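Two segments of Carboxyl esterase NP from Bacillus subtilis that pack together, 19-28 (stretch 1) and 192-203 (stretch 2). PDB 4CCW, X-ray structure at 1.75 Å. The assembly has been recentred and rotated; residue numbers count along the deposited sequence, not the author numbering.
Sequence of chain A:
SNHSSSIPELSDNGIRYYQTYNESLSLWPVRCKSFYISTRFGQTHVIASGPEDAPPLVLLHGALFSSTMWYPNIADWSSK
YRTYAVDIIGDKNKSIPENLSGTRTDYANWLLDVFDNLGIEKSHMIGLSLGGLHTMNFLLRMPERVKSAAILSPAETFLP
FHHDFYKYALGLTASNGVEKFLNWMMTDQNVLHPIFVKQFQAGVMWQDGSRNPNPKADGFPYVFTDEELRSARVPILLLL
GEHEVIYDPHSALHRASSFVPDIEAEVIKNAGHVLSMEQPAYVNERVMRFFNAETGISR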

ATOM      1  N   GLN A  19       4.830   9.896 -17.195  1.00 30.30           N
ATOM      2  CA  GLN A  19       3.700  10.507 -17.889  1.00 31.40           C
ATOM      3  C   GLN A  19       2.366   9.834 -17.520  1.00 31.13           C
ATOM      4  O   GLN A  19       1.377  10.522 -17.244  1.00 31.95           O
ATOM      5  CB  GLN A  19       3.920  10.483 -19.410  1.00 32.43           C
ATOM      6  CG  GLN A  19       2.819  11.161 -20.216  1.00 34.47           C
ATOM      7  CD  GLN A  19       2.594  12.615 -19.821  1.00 36.53           C
ATOM      8  OE1 GLN A  19       3.518  13.309 -19.392  1.00 36.75           O
ATOM      9  NE2 GLN A  19       1.359  13.084 -19.973  1.00 38.30           N
ATOM     10  N   THR A  20       2.342   8.503 -17.517  1.00 30.43           N
ATOM     11  CA  THR A  20       1.128   7.758 -17.152  1.00 30.32           C
ATOM     12  C   THR A  20       0.711   7.994 -15.697  1.00 29.65           C
ATOM     13  O   THR A  20      -0.476   8.021 -15.382  1.00 30.25           O
ATOM     14  CB  THR A  20       1.237   6.227 -17.421  1.00 30.99           C
ATOM     15  OG1 THR A  20       2.277   5.647 -16.617  1.00 29.64           O
ATOM     16  CG2 THR A  20       1.471   5.931 -18.913  1.00 32.73           C
ATOM     17  N   TYR A  21       1.699   8.150 -14.819  1.00 28.88           N
ATOM     18  CA  TYR A  21       1.460   8.444 -13.401  1.00 29.42           C
ATOM     19  C   TYR A  21       0.742   9.791 -13.292  1.00 30.50           C
ATOM     20  O   TYR A  21      -0.254   9.922 -12.565  1.00 31.79           O
ATOM     21  CB  TYR A  21       2.805   8.479 -12.666  1.00 29.22           C
ATOM     22  CG  TYR A  21       2.736   8.623 -11.162  1.00 30.33           C
ATOM     23  CD1 TYR A  21       2.258   9.800 -10.568  1.00 31.72           C
ATOM     24  CD2 TYR A  21       3.193   7.605 -10.337  1.00 30.85           C
ATOM     25  CE1 TYR A  21       2.218   9.930  -9.183  1.00 33.41           C
ATOM     26  CE2 TYR A  21       3.165   7.726  -8.963  1.00 32.88           C
ATOM     27  CZ  TYR A  21       2.673   8.885  -8.393  1.00 34.17           C
ATOM     28  OH  TYR A  21       2.645   8.984  -7.031  1.00 36.24           O
ATOM     29  N   ASN A  22       1.236  10.781 -14.027  1.00 30.89           N
ATOM     30  CA  ASN A  22       0.644  12.116 -14.032  1.00 32.91           C
ATOM     31  C   ASN A  22      -0.777  12.103 -14.583  1.00 33.80           C
ATOM     32  O   ASN A  22      -1.645  12.818 -14.087  1.00 35.16           O
ATOM     33  CB  ASN A  22       1.531  13.096 -14.812  1.00 33.94           C
ATOM     34  CG  ASN A  22       2.830  13.403 -14.084  1.00 34.62           C
ATOM     35  OD1 ASN A  22       2.976  13.102 -12.896  1.00 35.48           O
ATOM     36  ND2 ASN A  22       3.783  13.989 -14.789  1.00 35.45           N
ATOM     37  N   GLU A  23      -1.011  11.274 -15.597  1.00 33.15           N
ATOM     38  CA  GLU A  23      -2.342  11.149 -16.176  1.00 35.48           C
ATOM     39  C   GLU A  23      -3.337  10.472 -15.227  1.00 35.27           C
ATOM     40  O   GLU A  23      -4.505  10.846 -15.188  1.00 37.15           O
ATOM     41  CB  GLU A  23      -2.280  10.464 -17.539  1.00 36.48           C
ATOM     42  CG  GLU A  23      -1.555  11.337 -18.553  1.00 38.59           C
ATOM     43  CD  GLU A  23      -1.570  10.789 -19.960  1.00 40.82           C
ATOM     44  OE1 GLU A  23      -2.293   9.809 -20.220  1.00 42.38           O
ATOM     45  OE2 GLU A  23      -0.854  11.351 -20.816  1.00 42.90           O
ATOM     46  N   SER A  24      -2.865   9.499 -14.448  1.00 34.17           N
ATOM     47  CA  SER A  24      -3.697   8.889 -13.397  1.00 34.57           C
ATOM     48  C   SER A  24      -4.090   9.882 -12.298  1.00 36.44           C
ATOM     49  O   SER A  24      -5.150   9.745 -11.695  1.00 37.19           O
ATOM     50  CB  SER A  24      -2.997   7.693 -12.765  1.00 33.15           C
ATOM     51  OG  SER A  24      -2.948   6.593 -13.656  1.00 32.09           O
ATOM     52  N   LEU A  25      -3.241  10.871 -12.034  1.00 53.02           N
ATOM     53  CA  LEU A  25      -3.557  11.882 -11.021  1.00 52.51           C
ATOM     54  C   LEU A  25      -4.745  12.775 -11.389  1.00 54.36           C
ATOM     55  O   LEU A  25      -5.309  13.438 -10.527  1.00 54.22           O
ATOM     56  CB  LEU A  25      -2.334  12.733 -10.670  1.00 53.11           C
ATOM     57  CG  LEU A  25      -1.363  12.198  -9.618  1.00 51.62           C
ATOM     58  CD1 LEU A  25      -0.529  13.349  -9.080  1.00 52.78           C
ATOM     59  CD2 LEU A  25      -2.090  11.503  -8.471  1.00 50.03           C
ATOM     60  N   SER A  26      -5.132  12.771 -12.660  1.00 56.92           N
ATOM     61  CA  SER A  26      -6.336  13.475 -13.093  1.00 59.44           C
ATOM     62  C   SER A  26      -7.619  12.765 -12.637  1.00 58.13           C
ATOM     63  O   SER A  26      -8.711  13.336 -12.735  1.00 60.36           O
ATOM     64  CB  SER A  26      -6.335  13.679 -14.613  1.00 63.01           C
ATOM     65  OG  SER A  26      -6.625  12.471 -15.292  1.00 64.32           O
ATOM     66  N   LEU A  27      -7.476  11.529 -12.151  1.00 55.87           N
ATOM     67  CA  LEU A  27      -8.586  10.771 -11.561  1.00 54.90           C
ATOM     68  C   LEU A  27      -8.844  11.145 -10.094  1.00 53.26           C
ATOM     69  O   LEU A  27      -9.803  10.645  -9.477  1.00 54.06           O
ATOM     70  CB  LEU A  27      -8.345   9.260 -11.667  1.00 54.36           C
ATOM     71  CG  LEU A  27      -8.025   8.620 -13.024  1.00 56.26           C
ATOM     72  CD1 LEU A  27      -7.670   7.149 -12.842  1.00 56.39           C
ATOM     73  CD2 LEU A  27      -9.165   8.792 -14.022  1.00 58.58           C
ATOM     74  N   TRP A  28      -7.972  12.006  -9.547  1.00 51.98           N
ATOM     75  CA  TRP A  28      -8.075  12.499  -8.174  1.00 51.65           C
ATOM     76  C   TRP A  28      -9.161  13.553  -8.133  1.00 53.30           C
ATOM     77  O   TRP A  28      -9.033  14.595  -8.787  1.00 55.04           O
ATOM     78  CB  TRP A  28      -6.745  13.123  -7.784  1.00 50.85           C
ATOM     79  CG  TRP A  28      -6.300  12.944  -6.356  1.00 49.90           C
ATOM     80  CD1 TRP A  28      -6.483  13.825  -5.288  1.00 50.50           C
ATOM     81  CD2 TRP A  28      -5.526  11.822  -5.798  1.00 48.07           C
ATOM     82  NE1 TRP A  28      -5.910  13.330  -4.144  1.00 49.83           N
ATOM     83  CE2 TRP A  28      -5.320  12.131  -4.380  1.00 48.35           C
ATOM     84  CE3 TRP A  28      -5.012  10.634  -6.312  1.00 47.85           C
ATOM     85  CZ2 TRP A  28      -4.627  11.276  -3.534  1.00 47.88           C
ATOM     86  CZ3 TRP A  28      -4.318   9.777  -5.451  1.00 47.15           C
ATOM     87  CH2 TRP A  28      -4.128  10.092  -4.094  1.00 47.18           C
ATOM     88  N   LEU A 192     -11.295  -1.106 -12.347  1.00 43.75           N
ATOM     89  CA  LEU A 192     -10.127  -0.230 -12.498  1.00 40.67           C
ATOM     90  C   LEU A 192     -10.299   0.704 -13.687  1.00 40.05           C
ATOM     91  O   LEU A 192     -10.714   0.275 -14.764  1.00 41.63           O
ATOM     92  CB  LEU A 192      -8.852  -1.055 -12.709  1.00 39.98           C
ATOM     93  CG  LEU A 192      -8.378  -2.066 -11.667  1.00 40.36           C
ATOM     94  CD1 LEU A 192      -7.075  -2.692 -12.141  1.00 39.73           C
ATOM     95  CD2 LEU A 192      -8.190  -1.421 -10.311  1.00 39.85           C
ATOM     96  N   HIS A 193      -9.975   1.980 -13.498  1.00 38.41           N
ATOM     97  CA  HIS A 193     -10.018   2.940 -14.594  1.00 37.70           C
ATOM     98  C   HIS A 193      -8.971   2.597 -15.636  1.00 36.78           C
ATOM     99  O   HIS A 193      -7.830   2.256 -15.286  1.00 35.40           O
ATOM    100  CB  HIS A 193      -9.835   4.363 -14.062  1.00 37.51           C
ATOM    101  CG  HIS A 193     -10.271   5.435 -15.029  1.00 39.10           C
ATOM    102  ND1 HIS A 193      -9.518   5.815 -16.081  1.00 39.27           N
ATOM    103  CD2 HIS A 193     -11.430   6.208 -15.074  1.00 40.71           C
ATOM    104  CE1 HIS A 193     -10.159   6.783 -16.763  1.00 41.00           C
ATOM    105  NE2 HIS A 193     -11.329   7.024 -16.142  1.00 42.22           N
ATOM    106  N   PRO A 194      -9.344   2.652 -16.930  1.00 37.86           N
ATOM    107  CA  PRO A 194      -8.389   2.386 -18.017  1.00 38.30           C
ATOM    108  C   PRO A 194      -7.094   3.210 -17.930  1.00 37.03           C
ATOM    109  O   PRO A 194      -6.038   2.723 -18.322  1.00 36.72           O
ATOM    110  CB  PRO A 194      -9.175   2.755 -19.276  1.00 40.81           C
ATOM    111  CG  PRO A 194     -10.604   2.559 -18.898  1.00 41.72           C
ATOM    112  CD  PRO A 194     -10.700   2.934 -17.447  1.00 40.05           C
ATOM    113  N   ILE A 195      -7.172   4.428 -17.399  1.00 37.23           N
ATOM    114  CA  ILE A 195      -5.988   5.284 -17.275  1.00 37.05           C
ATOM    115  C   ILE A 195      -5.076   4.743 -16.182  1.00 35.04           C
ATOM    116  O   ILE A 195      -3.848   4.728 -16.333  1.00 35.19           O
ATOM    117  CB  ILE A 195      -6.351   6.771 -17.037  1.00 39.02           C
ATOM    118  CG1 ILE A 195      -6.954   7.376 -18.315  1.00 41.46           C
ATOM    119  CG2 ILE A 195      -5.119   7.579 -16.653  1.00 39.48           C
ATOM    120  CD1 ILE A 195      -7.385   8.824 -18.200  1.00 44.53           C
ATOM    121  N   PHE A 196      -5.684   4.262 -15.104  1.00 33.59           N
ATOM    122  CA  PHE A 196      -4.931   3.633 -14.029  1.00 32.48           C
ATOM    123  C   PHE A 196      -4.230   2.376 -14.534  1.00 31.67           C
ATOM    124  O   PHE A 196      -3.071   2.124 -14.196  1.00 31.05           O
ATOM    125  CB  PHE A 196      -5.817   3.297 -12.826  1.00 32.33           C
ATOM    126  CG  PHE A 196      -5.066   2.617 -11.722  1.00 31.77           C
ATOM    127  CD1 PHE A 196      -4.234   3.352 -10.881  1.00 32.13           C
ATOM    128  CD2 PHE A 196      -5.145   1.239 -11.548  1.00 31.27           C
ATOM    129  CE1 PHE A 196      -3.513   2.729  -9.878  1.00 32.29           C
ATOM    130  CE2 PHE A 196      -4.414   0.606 -10.556  1.00 31.20           C
ATOM    131  CZ  PHE A 196      -3.602   1.354  -9.712  1.00 31.62           C
ATOM    132  N   VAL A 197      -4.943   1.585 -15.337  1.00 32.54           N
ATOM    133  CA  VAL A 197      -4.386   0.346 -15.889  1.00 32.67           C
ATOM    134  C   VAL A 197      -3.221   0.657 -16.823  1.00 33.26           C
ATOM    135  O   VAL A 197      -2.206  -0.049 -16.788  1.00 33.53           O
ATOM    136  CB  VAL A 197      -5.444  -0.527 -16.617  1.00 34.23           C
ATOM    137  CG1 VAL A 197      -4.788  -1.748 -17.259  1.00 35.89           C
ATOM    138  CG2 VAL A 197      -6.530  -0.980 -15.655  1.00 34.07           C
ATOM    139  N   LYS A 198      -3.380   1.683 -17.665  1.00 33.97           N
ATOM    140  CA  LYS A 198      -2.305   2.140 -18.546  1.00 34.94           C
ATOM    141  C   LYS A 198      -1.027   2.435 -17.767  1.00 33.38           C
ATOM    142  O   LYS A 198       0.069   2.097 -18.222  1.00 33.54           O
ATOM    143  CB  LYS A 198      -2.721   3.377 -19.355  1.00 37.18           C
ATOM    144  CG  LYS A 198      -3.464   3.070 -20.646  1.00 40.34           C
ATOM    145  CD  LYS A 198      -3.681   4.345 -21.449  1.00 43.43           C
ATOM    146  CE  LYS A 198      -4.298   4.062 -22.812  1.00 47.15           C
ATOM    147  NZ  LYS A 198      -4.154   5.217 -23.744  1.00 51.32           N
ATOM    148  N   GLN A 199      -1.177   3.065 -16.599  1.00 32.08           N
ATOM    149  CA  GLN A 199      -0.044   3.339 -15.715  1.00 31.29           C
ATOM    150  C   GLN A 199       0.574   2.059 -15.159  1.00 30.57           C
ATOM    151  O   GLN A 199       1.798   1.921 -15.091  1.00 30.58           O
ATOM    152  CB  GLN A 199      -0.450   4.283 -14.572  1.00 31.47           C
ATOM    153  CG  GLN A 199       0.690   4.612 -13.611  1.00 31.57           C
ATOM    154  CD  GLN A 199       0.225   5.168 -12.277  1.00 32.30           C
ATOM    155  OE1 GLN A 199      -0.944   5.488 -12.093  1.00 32.94           O
ATOM    156  NE2 GLN A 199       1.151   5.297 -11.345  1.00 32.49           N
ATOM    157  N   PHE A 200      -0.277   1.131 -14.740  1.00 29.65           N
ATOM    158  CA  PHE A 200       0.193  -0.130 -14.185  1.00 29.73           C
ATOM    159  C   PHE A 200       1.004  -0.880 -15.251  1.00 30.16           C
ATOM    160  O   PHE A 200       2.093  -1.383 -14.969  1.00 29.93           O
ATOM    161  CB  PHE A 200      -0.987  -0.960 -13.660  1.00 29.90           C
ATOM    162  CG  PHE A 200      -0.611  -2.343 -13.216  1.00 30.27           C
ATOM    163  CD1 PHE A 200       0.198  -2.538 -12.097  1.00 30.34           C
ATOM    164  CD2 PHE A 200      -1.089  -3.460 -13.897  1.00 32.06           C
ATOM    165  CE1 PHE A 200       0.546  -3.814 -11.684  1.00 31.38           C
ATOM    166  CE2 PHE A 200      -0.747  -4.738 -13.488  1.00 33.66           C
ATOM    167  CZ  PHE A 200       0.068  -4.920 -12.374  1.00 33.53           C
ATOM    168  N   GLN A 201       0.480  -0.916 -16.475  1.00 31.40           N
ATOM    169  CA  GLN A 201       1.173  -1.525 -17.604  1.00 33.92           C
ATOM    170  C   GLN A 201       2.531  -0.861 -17.854  1.00 33.37           C
ATOM    171  O   GLN A 201       3.538  -1.558 -18.063  1.00 33.95           O
ATOM    172  CB  GLN A 201       0.302  -1.451 -18.869  1.00 37.29           C
ATOM    173  CG  GLN A 201      -1.028  -2.190 -18.753  1.00 39.91           C
ATOM    174  CD  GLN A 201      -1.816  -2.222 -20.055  1.00 43.81           C
ATOM    175  OE1 GLN A 201      -2.401  -1.215 -20.472  1.00 46.01           O
ATOM    176  NE2 GLN A 201      -1.856  -3.386 -20.691  1.00 47.29           N
ATOM    177  N   ALA A 202       2.556   0.476 -17.831  1.00 32.34           N
ATOM    178  CA  ALA A 202       3.787   1.217 -18.125  1.00 32.77           C
ATOM    179  C   ALA A 202       4.823   0.955 -17.037  1.00 31.45           C
ATOM    180  O   ALA A 202       6.020   0.852 -17.316  1.00 32.31           O
ATOM    181  CB  ALA A 202       3.515   2.711 -18.306  1.00 33.23           C
ATOM    182  N   GLY A 203       4.343   0.785 -15.806  1.00 29.87           N
ATOM    183  CA  GLY A 203       5.196   0.396 -14.697  1.00 29.81           C
ATOM    184  C   GLY A 203       5.873  -0.931 -14.950  1.00 30.83           C
ATOM    185  O   GLY A 203       7.087  -1.052 -14.775  1.00 31.62           O
TER
HETATM  186  O   HOH W   1      -2.055   6.583 -17.119  1.00 30.59           O

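The two stretches, separated by at least 166 residues in sequence wherever they touch, meet as a pair of nearly antiparallel helices. The axes of helix 19-24 and helix 194-203 run at 158° to one another and approach to 8.5 Å. The backbones come nearest where T20 and S24 face the second helix: the CA atoms of T20 and Q199 lie 4.8 Å apart, and those of S24 and F196 5.4 Å apart. T20 and S24, one helical turn apart, both direct their CA-to-CB bonds toward the second helix. Together the stretches bury 487 Å², most heavily at Q199, L27 and T20.

Q199 is covered over 84 Å², more than any other residue of the pair. Its extended side chain (chi1 and chi2 both t) carries the amide in among the side chains of the first helix. There OE1 accepts a hydrogen bond of 2.8 Å from the hydroxyl OG of S24, the one direct hydrogen bond between the stretches. The m rotamer of S24 places OG within reach of this oxygen, and OE1 is also hydrogen-bonded elsewhere in the structure. The amide nitrogen NE2 of Q199 lies 3.2 Å from CD2 of Y21, in an oblique position relative to the tyrosine ring, and finds its hydrogen-bond partner just outside the two stretches. A buried amide is thus accommodated with both of its polar atoms satisfied.

T20 fits against the backbone of Q199. Its OG1 comes to 3.4 Å from CA of Q199 and 3.6 Å from CB of A202, so the hydroxyl rests on the helix surface where A202 offers only a methyl group. These are packing contacts; the hydrogen bond of OG1 is made to a residue adjoining one of the stretches. A water reinforces the same region from the backbone side. It donates to O of T20 at 2.8 Å and to O of I195 at 2.7 Å, joining two carbonyls that are already acceptors within their own helices, from N of S24 and N of Q199 respectively.

L27 closes the other end of the contact, beyond S24, where the chain keeps helical phi/psi values without the regular bonds. Its CD2 sits almost exactly on the normal of the H193 ring, 3.4 Å from the ring centroid and 4° off axis, a CH-pi contact over the face. The imidazole is held in place by its role as N-cap: ND1 of H193 accepts from N of I195 at 3.0 Å, meeting the need of an amide at the first turn of the helix. The second methyl of L27, CD1, makes apolar contacts with CB of F196 at 4.3 Å and CB of I195 at 4.4 Å. I195 also reaches back along the first helix, its CG2 lying 3.6 Å from O of E23, so that aliphatic packing flanks the polar S24–Q199 pair.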